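Local coordinates for RNase NGR3 (Nicotiana glutinosa, PDB 1VD3), which probably cleaves RNA as an endonuclease of the ribonuclease T2 family, and is bound here to the nucleotide 2'-UMP, at residues A[40-45]-A[115-120]; A[13-18]-A[123-128]; A[22-27]-A[162-167]. All coordinates share one frame; numbering follows the deposited sequence.

Contact 1 of 3, residues A[40-45]-A[115-120]; sequences FSIHGL and AALDFR. With U2P (phosphoric acid mono-[2-(2,4-dioxo-3,4-dihydro-2H-pyrimidin-1-yl)-4-hydroxy-5-hydroxymethyl-tetrahydro-furan-3-yl] ester), chain B.
Arg-120 turns its guanidinium back toward the start of the strand, where NH1 lies 3.1 Å from the carbonyl O of Phe-40 in a weak, bent hydrogen bond (N-H...O 135°). The stronger partner of the same NH1 is Asp-39, which makes a salt bridge with it. A bend at chi3 (69°) carries the group there, and the aliphatic part of the chain lies against Ile-42, with CD 3.7 Å from Ile-42 CG1. Beyond it, CD1 of Ile-42 presses on the helix backbone, 3.5 Å from Ala-116 O, and also touches Ala-116 CB and, at 4.0 Å, Leu-117 CD2. Helix 109-123 thus packs against strand 41-48 of the antiparallel sheet of the RNase T2 fold; residues 115-120 run at 122° to strand 41-45. Within this continuous strand, His-43 and Gly-44 both face Val-14 in a classic beta bulge. Past it, Leu-45 again points at the helix, and its CD2 meets Ala-115 CB at 4.0 Å. From the strand face turned away from the helix, His-43, a predicted active-site residue, donates from NE2 to O3P of 2'-UMP at 2.9 Å, while its ND1 is hydrogen-bonded to Gln-175.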
loop_
_atom_site.group_PDB
_atom_site.type_symbol
_atom_site.label_atom_id
_atom_site.label_comp_id
_atom_site.label_asym_id
_atom_site.label_seq_id
_atom_site.Cartn_x
_atom_site.Cartn_y
_atom_site.Cartn_z
ATOM N N PHE A 40 8.735 0.510 -1.533
ATOM C CA PHE A 40 7.283 0.484 -1.497
ATOM C C PHE A 40 6.820 1.154 -0.218
ATOM O O PHE A 40 7.406 0.955 0.845
ATOM C CB PHE A 40 6.759 -0.952 -1.554
ATOM C CG PHE A 40 6.907 -1.589 -2.902
ATOM C CD1 PHE A 40 8.120 -2.143 -3.296
ATOM C CD2 PHE A 40 5.845 -1.591 -3.801
ATOM C CE1 PHE A 40 8.273 -2.686 -4.567
ATOM C CE2 PHE A 40 5.988 -2.130 -5.072
ATOM C CZ PHE A 40 7.205 -2.679 -5.458
ATOM N N SER A 41 5.774 1.961 -0.340
ATOM C CA SER A 41 5.211 2.677 0.791
ATOM C C SER A 41 3.811 2.152 1.073
ATOM O O SER A 41 3.218 1.458 0.252
ATOM C CB SER A 41 5.132 4.167 0.476
ATOM O OG SER A 41 4.243 4.391 -0.601
ATOM N N ILE A 42 3.283 2.496 2.236
ATOM C CA ILE A 42 1.947 2.054 2.614
ATOM C C ILE A 42 0.880 2.993 2.064
ATOM O O ILE A 42 1.031 4.212 2.127
ATOM C CB ILE A 42 1.800 2.028 4.156
ATOM C CG1 ILE A 42 2.778 1.012 4.753
ATOM C CG2 ILE A 42 0.352 1.709 4.545
ATOM C CD1 ILE A 42 3.048 1.221 6.231
ATOM N N HIS A 43 -0.182 2.431 1.494
ATOM C CA HIS A 43 -1.298 3.261 1.043
ATOM C C HIS A 43 -2.295 3.133 2.190
ATOM O O HIS A 43 -2.765 4.133 2.730
ATOM C CB HIS A 43 -1.932 2.747 -0.264
ATOM C CG HIS A 43 -3.194 3.467 -0.648
ATOM N ND1 HIS A 43 -3.647 3.534 -1.949
ATOM C CD2 HIS A 43 -4.105 4.140 0.098
ATOM C CE1 HIS A 43 -4.779 4.217 -1.988
ATOM N NE2 HIS A 43 -5.079 4.595 -0.758
ATOM N N GLY A 44 -2.605 1.894 2.569
ATOM C CA GLY A 44 -3.535 1.689 3.669
ATOM C C GLY A 44 -3.804 0.246 4.049
ATOM O O GLY A 44 -3.411 -0.677 3.344
ATOM N N LEU A 45 -4.459 0.063 5.191
ATOM C CA LEU A 45 -4.837 -1.259 5.699
ATOM C C LEU A 45 -6.365 -1.170 5.739
ATOM O O LEU A 45 -6.926 -0.444 6.564
ATOM C CB LEU A 45 -4.266 -1.463 7.104
ATOM C CG LEU A 45 -4.558 -2.790 7.810
ATOM C CD1 LEU A 45 -4.105 -3.963 6.950
ATOM C CD2 LEU A 45 -3.846 -2.798 9.157
ATOM N N ALA A 115 0.434 -2.019 12.970
ATOM C CA ALA A 115 0.157 -3.177 12.131
ATOM C C ALA A 115 0.593 -2.893 10.696
ATOM O O ALA A 115 1.282 -3.699 10.081
ATOM C CB ALA A 115 -1.335 -3.508 12.169
ATOM N N ALA A 116 0.189 -1.739 10.169
ATOM C CA ALA A 116 0.547 -1.361 8.807
ATOM C C ALA A 116 2.064 -1.342 8.647
ATOM O O ALA A 116 2.611 -1.885 7.682
ATOM C CB ALA A 116 -0.029 0.011 8.475
ATOM N N LEU A 117 2.740 -0.708 9.598
ATOM C CA LEU A 117 4.194 -0.625 9.563
ATOM C C LEU A 117 4.813 -2.021 9.632
ATOM O O LEU A 117 5.754 -2.327 8.891
ATOM C CB LEU A 117 4.705 0.237 10.727
ATOM C CG LEU A 117 4.321 1.721 10.683
ATOM C CD1 LEU A 117 4.753 2.396 11.974
ATOM C CD2 LEU A 117 4.970 2.397 9.481
ATOM N N ASP A 118 4.287 -2.865 10.515
ATOM C CA ASP A 118 4.803 -4.225 10.659
ATOM C C ASP A 118 4.618 -5.062 9.398
ATOM O O ASP A 118 5.530 -5.774 8.978
ATOM C CB ASP A 118 4.136 -4.948 11.831
ATOM C CG ASP A 118 4.613 -4.446 13.183
ATOM O OD1 ASP A 118 5.623 -3.713 13.227
ATOM O OD2 ASP A 118 3.980 -4.799 14.201
ATOM N N PHE A 119 3.438 -4.996 8.795
ATOM C CA PHE A 119 3.209 -5.781 7.593
ATOM C C PHE A 119 3.985 -5.279 6.387
ATOM O O PHE A 119 4.301 -6.056 5.488
ATOM C CB PHE A 119 1.709 -5.872 7.299
ATOM C CG PHE A 119 0.991 -6.814 8.220
ATOM C CD1 PHE A 119 0.140 -6.339 9.212
ATOM C CD2 PHE A 119 1.217 -8.183 8.134
ATOM C CE1 PHE A 119 -0.470 -7.214 10.108
ATOM C CE2 PHE A 119 0.611 -9.068 9.028
ATOM C CZ PHE A 119 -0.233 -8.581 10.016
ATOM N N ARG A 120 4.301 -3.988 6.356
ATOM C CA ARG A 120 5.081 -3.475 5.239
ATOM C C ARG A 120 6.469 -4.117 5.355
ATOM O O ARG A 120 7.043 -4.590 4.370
ATOM C CB ARG A 120 5.226 -1.949 5.305
ATOM C CG ARG A 120 5.757 -1.348 4.001
ATOM C CD ARG A 120 6.341 0.036 4.208
ATOM N NE ARG A 120 7.579 -0.035 4.980
ATOM C CZ ARG A 120 8.773 -0.309 4.463
ATOM N NH1 ARG A 120 8.910 -0.527 3.159
ATOM N NH2 ARG A 120 9.830 -0.393 5.257
HETATM O "O5'" U2P B . -8.927 3.657 -6.496
HETATM C "C5'" U2P B . -10.036 3.337 -5.620
HETATM C "C4'" U2P B . -9.889 4.093 -4.291
HETATM O "O4'" U2P B . -11.034 3.728 -3.384
HETATM C "C1'" U2P B . -10.659 3.087 -2.059
HETATM N N1 U2P B . -11.118 1.647 -1.839
HETATM C C6 U2P B . -11.054 0.860 -2.964
HETATM C C5 U2P B . -11.206 -0.550 -2.912
HETATM C C4 U2P B . -11.490 -1.172 -1.599
HETATM O O4 U2P B . -11.535 -2.388 -1.445
HETATM N N3 U2P B . -11.703 -0.262 -0.516
HETATM C C2 U2P B . -11.560 1.146 -0.567
HETATM O O2 U2P B . -11.801 1.822 0.412
HETATM C "C2'" U2P B . -9.174 3.504 -1.979
HETATM O "O2'" U2P B . -8.999 4.849 -1.439
HETATM P P U2P B . -9.055 5.285 0.071
HETATM O O1P U2P B . -9.077 6.588 0.685
HETATM O O2P U2P B . -9.853 4.278 0.836
HETATM O O3P U2P B . -7.696 4.966 0.475
HETATM C "C3'" U2P B . -8.709 3.558 -3.444
HETATM O "O3'" U2P B . -7.562 4.482 -3.528
#

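Contact 2 of 3, residues A[13-18]-A[123-128]; sequences FVQQWP and SNLLEN
Phe-13 meets Ser-123 with the edge of its ring: CE2 lies 4.3 Å from OG, close to the ring plane. Two residues on along strand 10-16, Gln-15 makes the main polar contact. Its chain runs extended beyond CG (chi2 -180°) and brings the amide against the junction between helices 109-123 and 125-131. There NE2 donates to Ser-123 OG at 2.8 Å, with an N-H...O angle of 146° and the oxygen tilted 22° out of the amide plane. The other end of the amide, OE1, accepts from a water at 2.8 Å, and that water in turn accepts from the backbone N of Leu-125 at 3.1 Å. Leu-125 comes tip to tip with the glutamine, its CD1 3.4 Å from Gln-15 NE2. At Trp-17, just past the strand, the indole swings toward the helix, and CH2 of its six-membered ring lies 3.9 Å from Leu-126 CD1. NE1 of that indole is hydrogen-bonded to the carbonyl O of Pro-206. Asn-124, with its positive phi, separates the two helices, and the contact therefore joins the sheet to the turn between them. The one hydrogen of the Ser-123 hydroxyl is left for the carbonyls of Phe-119 and Arg-120, both within hydrogen-bonding distance, so the buried glutamine amide and serine hydroxyl are both engaged, and the two ends of the amide, one bonded directly and one through water, should hold its rotation.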
loop_
_atom_site.group_PDB
_atom_site.type_symbol
_atom_site.label_atom_id
_atom_site.label_comp_id
_atom_site.label_asym_id
_atom_site.label_seq_id
_atom_site.Cartn_x
_atom_site.Cartn_y
_atom_site.Cartn_z
ATOM N N PHE A 13 -4.127 -5.237 2.545
ATOM C CA PHE A 13 -3.004 -4.402 2.958
ATOM C C PHE A 13 -2.471 -3.904 1.619
ATOM O O PHE A 13 -1.978 -4.687 0.796
ATOM C CB PHE A 13 -1.936 -5.198 3.720
ATOM C CG PHE A 13 -0.702 -4.389 4.041
ATOM C CD1 PHE A 13 -0.809 -3.153 4.680
ATOM C CD2 PHE A 13 0.560 -4.855 3.694
ATOM C CE1 PHE A 13 0.322 -2.396 4.967
ATOM C CE2 PHE A 13 1.702 -4.104 3.978
ATOM C CZ PHE A 13 1.582 -2.872 4.615
ATOM N N VAL A 14 -2.608 -2.603 1.399
ATOM C CA VAL A 14 -2.227 -1.983 0.142
ATOM C C VAL A 14 -0.970 -1.129 0.220
ATOM O O VAL A 14 -0.891 -0.180 1.003
ATOM C CB VAL A 14 -3.384 -1.097 -0.391
ATOM C CG1 VAL A 14 -3.115 -0.689 -1.836
ATOM C CG2 VAL A 14 -4.721 -1.842 -0.260
ATOM N N GLN A 15 0.004 -1.482 -0.608
ATOM C CA GLN A 15 1.254 -0.753 -0.677
ATOM C C GLN A 15 1.357 -0.200 -2.086
ATOM O O GLN A 15 0.717 -0.708 -3.011
ATOM C CB GLN A 15 2.438 -1.686 -0.420
ATOM C CG GLN A 15 2.457 -2.290 0.975
ATOM C CD GLN A 15 3.649 -3.199 1.184
ATOM O OE1 GLN A 15 4.783 -2.734 1.320
ATOM N NE2 GLN A 15 3.400 -4.503 1.197
ATOM N N GLN A 16 2.145 0.849 -2.262
ATOM C CA GLN A 16 2.305 1.367 -3.604
ATOM C C GLN A 16 3.746 1.713 -3.901
ATOM O O GLN A 16 4.575 1.838 -2.993
ATOM C CB GLN A 16 1.403 2.576 -3.856
ATOM C CG GLN A 16 1.757 3.849 -3.145
ATOM C CD GLN A 16 1.107 5.056 -3.818
ATOM O OE1 GLN A 16 -0.034 4.984 -4.284
ATOM N NE2 GLN A 16 1.825 6.167 -3.863
ATOM N N TRP A 17 4.041 1.823 -5.190
ATOM C CA TRP A 17 5.375 2.167 -5.652
ATOM C C TRP A 17 5.292 3.657 -5.933
ATOM O O TRP A 17 4.692 4.075 -6.923
ATOM C CB TRP A 17 5.706 1.395 -6.932
ATOM C CG TRP A 17 7.114 1.596 -7.405
ATOM C CD1 TRP A 17 7.512 2.119 -8.606
ATOM C CD2 TRP A 17 8.316 1.289 -6.682
ATOM N NE1 TRP A 17 8.885 2.158 -8.674
ATOM C CE2 TRP A 17 9.404 1.658 -7.509
ATOM C CE3 TRP A 17 8.578 0.741 -5.417
ATOM C CZ2 TRP A 17 10.737 1.491 -7.111
ATOM C CZ3 TRP A 17 9.907 0.573 -5.021
ATOM C CH2 TRP A 17 10.969 0.949 -5.869
ATOM N N PRO A 18 5.891 4.478 -5.056
ATOM C CA PRO A 18 5.889 5.937 -5.185
ATOM C C PRO A 18 6.201 6.454 -6.582
ATOM O O PRO A 18 5.512 7.339 -7.091
ATOM C CB PRO A 18 6.936 6.371 -4.162
ATOM C CG PRO A 18 6.815 5.337 -3.103
ATOM C CD PRO A 18 6.725 4.060 -3.915
ATOM N N SER A 123 6.290 -7.987 4.604
ATOM C CA SER A 123 6.116 -8.286 3.187
ATOM C C SER A 123 7.420 -8.084 2.422
ATOM O O SER A 123 7.642 -8.720 1.399
ATOM C CB SER A 123 4.993 -7.438 2.582
ATOM O OG SER A 123 5.310 -6.062 2.597
ATOM N N ASN A 124 8.265 -7.181 2.915
ATOM C CA ASN A 124 9.586 -6.940 2.329
ATOM C C ASN A 124 9.580 -7.040 0.799
ATOM O O ASN A 124 10.392 -7.760 0.213
ATOM C CB ASN A 124 10.546 -7.979 2.927
ATOM C CG ASN A 124 12.000 -7.579 2.817
ATOM O OD1 ASN A 124 12.364 -6.434 3.082
ATOM N ND2 ASN A 124 12.847 -8.535 2.449
ATOM N N LEU A 125 8.682 -6.300 0.155
ATOM C CA LEU A 125 8.543 -6.352 -1.300
ATOM C C LEU A 125 9.785 -6.023 -2.127
ATOM O O LEU A 125 10.142 -6.773 -3.036
ATOM C CB LEU A 125 7.397 -5.441 -1.751
ATOM C CG LEU A 125 6.000 -5.712 -1.176
ATOM C CD1 LEU A 125 5.011 -4.753 -1.816
ATOM C CD2 LEU A 125 5.584 -7.157 -1.436
ATOM N N LEU A 126 10.423 -4.900 -1.828
ATOM C CA LEU A 126 11.608 -4.476 -2.572
ATOM C C LEU A 126 12.684 -5.555 -2.595
ATOM O O LEU A 126 13.211 -5.901 -3.654
ATOM C CB LEU A 126 12.180 -3.194 -1.961
ATOM C CG LEU A 126 13.285 -2.481 -2.744
ATOM C CD1 LEU A 126 12.744 -2.006 -4.087
ATOM C CD2 LEU A 126 13.798 -1.297 -1.934
ATOM N N GLU A 127 13.002 -6.086 -1.419
ATOM C CA GLU A 127 14.021 -7.120 -1.296
ATOM C C GLU A 127 13.599 -8.461 -1.893
ATOM O O GLU A 127 14.430 -9.199 -2.429
ATOM C CB GLU A 127 14.398 -7.295 0.174
ATOM C CG GLU A 127 14.956 -6.029 0.806
ATOM C CD GLU A 127 16.226 -5.550 0.127
ATOM O OE1 GLU A 127 17.224 -6.303 0.141
ATOM O OE2 GLU A 127 16.225 -4.424 -0.420
ATOM N N ASN A 128 12.316 -8.792 -1.800
ATOM C CA ASN A 128 11.862 -10.049 -2.376
ATOM C C ASN A 128 12.035 -9.997 -3.888
ATOM O O ASN A 128 12.353 -11.005 -4.524
ATOM C CB ASN A 128 10.398 -10.319 -2.019
ATOM C CG ASN A 128 10.243 -10.937 -0.644
ATOM O OD1 ASN A 128 10.979 -11.856 -0.281
ATOM N ND2 ASN A 128 9.274 -10.447 0.125
HETATM O O HOH W 1 7.346 -3.879 1.541
#

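Contact 3 of 3, residues A[22-27]-A[162-167]; sequences CDTRRS and ECNVDT
Asp-23 and Asp-166 cross obliquely with their carboxylate planes 81° apart, and it is CB of Asp-166 that touches Asp-23, 3.6 Å from OD2 and 3.3 Å from the backbone O. The two acids do not pair. OD2 of Asp-23 stays 4.2 Å from OD1 of Asp-166, and each carboxylate finds its donor outside the contact, Asp-23 at the side-chain amide of Gln-172 and Asp-166 at the backbone N of Asn-170. With Glu-204 also close to Asp-166, the negative charges gathered here may raise the proton affinity of one of the acids. The backbone supplies the direct hydrogen bond, from Thr-167 N to Asp-23 O at 3.1 Å. In this way the loop that follows helix 18-22 is held to the end of strand 160-165, part of the antiparallel sheet, and to the two residues that follow it, at the surface of the RNase T2 fold. Thr-24 lies across Asn-164 at about a right angle. Its OG1, set between the backbone N and the carbonyl carbon (chi1 65°), accepts from Arg-26 N to form an ST turn, which leaves the methyl CG2 to face the strand, 3.5 Å from Asn-164 OD1 and also near Val-165 O. The methyl CG2 of Thr-167 packs 3.4 Å from Thr-24 O. Beside it a water donates to Val-165 O and accepts, weakly, from Arg-25 N.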
loop_
_atom_site.group_PDB
_atom_site.type_symbol
_atom_site.label_atom_id
_atom_site.label_comp_id
_atom_site.label_asym_id
_atom_site.label_seq_id
_atom_site.Cartn_x
_atom_site.Cartn_y
_atom_site.Cartn_z
ATOM N N CYS A 22 4.202 9.251 -9.263
ATOM C CA CYS A 22 4.803 10.522 -9.652
ATOM C C CYS A 22 5.229 10.695 -11.102
ATOM O O CYS A 22 5.568 11.802 -11.516
ATOM C CB CYS A 22 5.987 10.815 -8.733
ATOM S SG CYS A 22 5.426 11.058 -7.023
ATOM N N ASP A 23 5.209 9.623 -11.879
ATOM C CA ASP A 23 5.608 9.729 -13.278
ATOM C C ASP A 23 4.406 9.672 -14.219
ATOM O O ASP A 23 4.536 9.284 -15.382
ATOM C CB ASP A 23 6.599 8.617 -13.627
ATOM C CG ASP A 23 5.969 7.240 -13.584
ATOM O OD1 ASP A 23 4.792 7.131 -13.180
ATOM O OD2 ASP A 23 6.656 6.267 -13.956
ATOM N N THR A 24 3.238 10.055 -13.711
ATOM C CA THR A 24 2.024 10.045 -14.517
ATOM C C THR A 24 1.653 11.454 -14.955
ATOM O O THR A 24 2.426 12.399 -14.786
ATOM C CB THR A 24 0.822 9.472 -13.742
ATOM O OG1 THR A 24 0.502 10.341 -12.649
ATOM C CG2 THR A 24 1.138 8.085 -13.217
ATOM N N ARG A 25 0.452 11.583 -15.507
ATOM C CA ARG A 25 -0.036 12.865 -15.980
ATOM C C ARG A 25 -0.585 13.693 -14.816
ATOM O O ARG A 25 -0.709 14.914 -14.919
ATOM C CB ARG A 25 -1.119 12.637 -17.036
ATOM C CG ARG A 25 -1.504 13.873 -17.820
ATOM C CD ARG A 25 -2.565 13.533 -18.849
ATOM N NE ARG A 25 -3.087 14.720 -19.514
ATOM C CZ ARG A 25 -4.071 14.701 -20.405
ATOM N NH1 ARG A 25 -4.643 13.551 -20.740
ATOM N NH2 ARG A 25 -4.489 15.831 -20.955
ATOM N N ARG A 26 -0.904 13.023 -13.712
ATOM C CA ARG A 26 -1.428 13.697 -12.528
ATOM C C ARG A 26 -0.319 14.378 -11.734
ATOM O O ARG A 26 0.864 14.171 -11.998
ATOM C CB ARG A 26 -2.162 12.705 -11.623
ATOM C CG ARG A 26 -3.606 12.435 -12.011
ATOM C CD ARG A 26 -3.717 11.735 -13.352
ATOM N NE ARG A 26 -5.107 11.432 -13.692
ATOM C CZ ARG A 26 -5.905 10.652 -12.966
ATOM N NH1 ARG A 26 -5.456 10.089 -11.851
ATOM N NH2 ARG A 26 -7.153 10.431 -13.357
ATOM N N SER A 27 -0.711 15.180 -10.748
ATOM C CA SER A 27 0.248 15.900 -9.917
ATOM C C SER A 27 0.644 15.154 -8.645
ATOM O O SER A 27 -0.210 14.673 -7.899
ATOM C CB SER A 27 -0.310 17.273 -9.531
ATOM O OG SER A 27 -0.528 18.079 -10.675
ATOM N N GLU A 162 -1.836 -3.986 -9.103
ATOM C CA GLU A 162 -2.605 -2.952 -9.770
ATOM C C GLU A 162 -1.598 -2.145 -10.569
ATOM O O GLU A 162 -0.559 -1.751 -10.040
ATOM C CB GLU A 162 -3.290 -2.038 -8.756
ATOM C CG GLU A 162 -4.138 -0.962 -9.407
ATOM C CD GLU A 162 -4.739 -0.018 -8.398
ATOM O OE1 GLU A 162 -4.662 -0.317 -7.187
ATOM O OE2 GLU A 162 -5.296 1.018 -8.816
ATOM N N CYS A 163 -1.898 -1.913 -11.841
ATOM C CA CYS A 163 -1.002 -1.153 -12.706
ATOM C C CYS A 163 -1.667 0.110 -13.214
ATOM O O CYS A 163 -2.888 0.169 -13.342
ATOM C CB CYS A 163 -0.593 -1.994 -13.924
ATOM S SG CYS A 163 0.355 -3.486 -13.512
ATOM N N ASN A 164 -0.857 1.127 -13.484
ATOM C CA ASN A 164 -1.361 2.359 -14.067
ATOM C C ASN A 164 -0.418 2.665 -15.230
ATOM O O ASN A 164 0.423 1.827 -15.578
ATOM C CB ASN A 164 -1.433 3.513 -13.044
ATOM C CG ASN A 164 -0.079 3.964 -12.542
ATOM O OD1 ASN A 164 0.037 5.042 -11.949
ATOM N ND2 ASN A 164 0.943 3.150 -12.752
ATOM N N VAL A 165 -0.545 3.835 -15.843
ATOM C CA VAL A 165 0.300 4.158 -16.991
ATOM C C VAL A 165 1.061 5.473 -16.842
ATOM O O VAL A 165 0.498 6.473 -16.404
ATOM C CB VAL A 165 -0.550 4.226 -18.276
ATOM C CG1 VAL A 165 0.337 4.507 -19.480
ATOM C CG2 VAL A 165 -1.313 2.917 -18.459
ATOM N N ASP A 166 2.337 5.470 -17.217
ATOM C CA ASP A 166 3.145 6.682 -17.118
ATOM C C ASP A 166 2.982 7.541 -18.367
ATOM O O ASP A 166 2.435 7.090 -19.371
ATOM C CB ASP A 166 4.622 6.332 -16.896
ATOM C CG ASP A 166 5.277 5.695 -18.112
ATOM O OD1 ASP A 166 6.392 5.154 -17.958
ATOM O OD2 ASP A 166 4.694 5.740 -19.216
ATOM N N THR A 167 3.456 8.780 -18.295
ATOM C CA THR A 167 3.359 9.717 -19.410
ATOM C C THR A 167 3.845 9.142 -20.741
ATOM O O THR A 167 3.379 9.551 -21.806
ATOM C CB THR A 167 4.166 11.002 -19.120
ATOM O OG1 THR A 167 5.511 10.652 -18.774
ATOM C CG2 THR A 167 3.531 11.785 -17.975
HETATM O O HOH W 2 -0.082 9.311 -17.386
#

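From the N terminus the chain enters strand 10-16, which carries the first half of contact 2, and passes through helix 18-22 into the 22-27 loop of contact 3. Strand 41-48 follows, with the first half of contact 1. Helix 109-123 closes contact 1, and the turn into helix 125-131 closes contact 2 directly after it, so contact 1 is nested within contact 2. Contact 3 closes last, at 162-167; it encloses contact 1 and crosses contact 2. Contacts 1 and 2 touch, joining neighbouring strands to consecutive helices, with backbone bonds probably linking Val-14 to His-43 and Gln-16 to Ser-41. Contact 3, whose centre lies about 17 Å from that of contact 2, ties a surface loop to another strand of that sheet.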